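Local coordinates for protein pilotin OutS (Dickeya dadantii, PDB 3UTK) that serves as the outer-membrane lipoprotein pilotin of the type II secretion system, interacting with secretin OutD for export of pectate lyases and cellulases, at residues A[52-57]-A[123-128]. Numbering follows the deposited sequence.
Sequences AASKYL and TPFLDA
F125 and L126, neighbours on the short C-terminal helix 123-131, meet S54 and L57, one turn apart on helix 40-60, and illustrate how a near-perpendicular helix crossing can be bridged by a few side chains. In this pilotin fold of α-helical hairpins set across one another, the two local axes make an angle of 83° and come no closer than 11.1 Å, a gap wide enough that side chains alone span it; the buried surface is accordingly small. The side chain of F125 leaves its helix toward helix 40-60, and with CG anti to the backbone N (chi1 -168°) the ring meets S54 by its edge. The hydroxyl oxygen sits in the ring plane, S54 OG lying 3.3 Å from both CD2 and CE2 of F125, where the C-H edge, slightly positive, probably suits it. That oxygen is already engaged within its own helix by a hydrogen bond to the carbonyl of L50, so its buried polarity is met without help from F125. Besides S54, T75 and A76 of helix 69-82 also touch the phenylalanine. L126 follows, its isobutyl group reaching across with both branches in use: CD2 lies 4.1 Å from S54 OG, while CD1 meets L57 CD1, methyl against methyl, at 4.0 Å.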
loop_
_atom_site.group_PDB
_atom_site.type_symbol
_atom_site.label_atom_id
_atom_site.label_comp_id
_atom_site.label_asym_id
_atom_site.label_seq_id
_atom_site.Cartn_x
_atom_site.Cartn_y
_atom_site.Cartn_z
ATOM N N ALA A 52 1.247 1.499 -2.195
ATOM C CA ALA A 52 2.284 1.400 -3.225
ATOM C C ALA A 52 2.914 0.013 -3.287
ATOM O O ALA A 52 3.126 -0.531 -4.371
ATOM C CB ALA A 52 3.363 2.442 -2.991
ATOM N N ALA A 53 3.234 -0.545 -2.125
ATOM C CA ALA A 53 3.822 -1.885 -2.059
ATOM C C ALA A 53 2.841 -2.936 -2.588
ATOM O O ALA A 53 3.227 -3.870 -3.284
ATOM C CB ALA A 53 4.245 -2.215 -0.632
ATOM N N SER A 54 1.567 -2.782 -2.236
ATOM C CA SER A 54 0.537 -3.676 -2.732
ATOM C C SER A 54 0.376 -3.609 -4.251
ATOM O O SER A 54 0.255 -4.639 -4.889
ATOM C CB SER A 54 -0.800 -3.395 -2.051
ATOM O OG SER A 54 -0.704 -3.635 -0.658
ATOM N N LYS A 55 0.338 -2.406 -4.828
ATOM C CA LYS A 55 0.244 -2.289 -6.286
ATOM C C LYS A 55 1.499 -2.883 -6.938
ATOM O O LYS A 55 1.423 -3.522 -7.983
ATOM C CB LYS A 55 0.039 -0.830 -6.720
ATOM C CG LYS A 55 -0.101 -0.653 -8.232
ATOM C CD LYS A 55 -0.452 0.775 -8.631
ATOM C CE LYS A 55 -0.687 0.870 -10.135
ATOM N NZ LYS A 55 -1.358 2.143 -10.519
ATOM N N TYR A 56 2.656 -2.655 -6.326
ATOM C CA TYR A 56 3.900 -3.239 -6.827
ATOM C C TYR A 56 3.796 -4.770 -6.891
ATOM O O TYR A 56 4.216 -5.398 -7.862
ATOM C CB TYR A 56 5.101 -2.788 -5.973
ATOM C CG TYR A 56 6.443 -3.188 -6.539
ATOM C CD1 TYR A 56 6.934 -4.479 -6.375
ATOM C CD2 TYR A 56 7.230 -2.267 -7.223
ATOM C CE1 TYR A 56 8.166 -4.843 -6.897
ATOM C CE2 TYR A 56 8.461 -2.627 -7.745
ATOM C CZ TYR A 56 8.922 -3.908 -7.581
ATOM O OH TYR A 56 10.143 -4.259 -8.110
ATOM N N LEU A 57 3.199 -5.376 -5.873
ATOM C CA LEU A 57 3.063 -6.824 -5.879
ATOM C C LEU A 57 2.131 -7.256 -7.008
ATOM O O LEU A 57 2.433 -8.189 -7.743
ATOM C CB LEU A 57 2.542 -7.350 -4.539
ATOM C CG LEU A 57 3.523 -7.396 -3.361
ATOM C CD1 LEU A 57 2.821 -7.795 -2.050
ATOM C CD2 LEU A 57 4.682 -8.360 -3.640
ATOM N N THR A 123 2.193 -9.839 4.448
ATOM C CA THR A 123 1.061 -10.702 4.804
ATOM C C THR A 123 -0.067 -10.046 5.632
ATOM O O THR A 123 -1.237 -10.220 5.313
ATOM C CB THR A 123 1.518 -11.993 5.512
ATOM O OG1 THR A 123 2.457 -12.688 4.682
ATOM C CG2 THR A 123 0.327 -12.895 5.776
ATOM N N PRO A 124 0.271 -9.318 6.713
ATOM C CA PRO A 124 -0.821 -8.731 7.503
ATOM C C PRO A 124 -1.718 -7.773 6.705
ATOM O O PRO A 124 -2.940 -7.758 6.901
ATOM C CB PRO A 124 -0.082 -7.985 8.623
ATOM C CG PRO A 124 1.222 -8.717 8.753
ATOM C CD PRO A 124 1.584 -9.115 7.351
ATOM N N PHE A 125 -1.130 -6.987 5.811
ATOM C CA PHE A 125 -1.932 -6.060 5.024
ATOM C C PHE A 125 -2.722 -6.809 3.949
ATOM O O PHE A 125 -3.885 -6.502 3.707
ATOM C CB PHE A 125 -1.065 -4.961 4.409
ATOM C CG PHE A 125 -1.853 -3.826 3.820
ATOM C CD1 PHE A 125 -2.611 -2.998 4.625
ATOM C CD2 PHE A 125 -1.838 -3.594 2.453
ATOM C CE1 PHE A 125 -3.337 -1.948 4.075
ATOM C CE2 PHE A 125 -2.558 -2.552 1.898
ATOM C CZ PHE A 125 -3.310 -1.729 2.708
ATOM N N LEU A 126 -2.097 -7.801 3.312
ATOM C CA LEU A 126 -2.813 -8.591 2.313
ATOM C C LEU A 126 -3.971 -9.365 2.959
ATOM O O LEU A 126 -5.030 -9.533 2.355
ATOM C CB LEU A 126 -1.873 -9.540 1.560
ATOM C CG LEU A 126 -0.633 -8.893 0.933
ATOM C CD1 LEU A 126 0.161 -9.910 0.128
ATOM C CD2 LEU A 126 -0.983 -7.682 0.077
ATOM N N ASP A 127 -3.770 -9.829 4.188
ATOM C CA ASP A 127 -4.848 -10.500 4.926
ATOM C C ASP A 127 -6.045 -9.567 5.145
ATOM O O ASP A 127 -7.209 -9.974 5.016
ATOM C CB ASP A 127 -4.344 -11.008 6.276
ATOM C CG ASP A 127 -3.591 -12.324 6.169
ATOM O OD1 ASP A 127 -3.496 -12.881 5.055
ATOM O OD2 ASP A 127 -3.107 -12.810 7.214
ATOM N N ALA A 128 -5.749 -8.316 5.480
ATOM C CA ALA A 128 -6.779 -7.303 5.706
ATOM C C ALA A 128 -7.583 -7.055 4.434
ATOM O O ALA A 128 -8.770 -6.725 4.473
ATOM C CB ALA A 128 -6.142 -6.010 6.188
#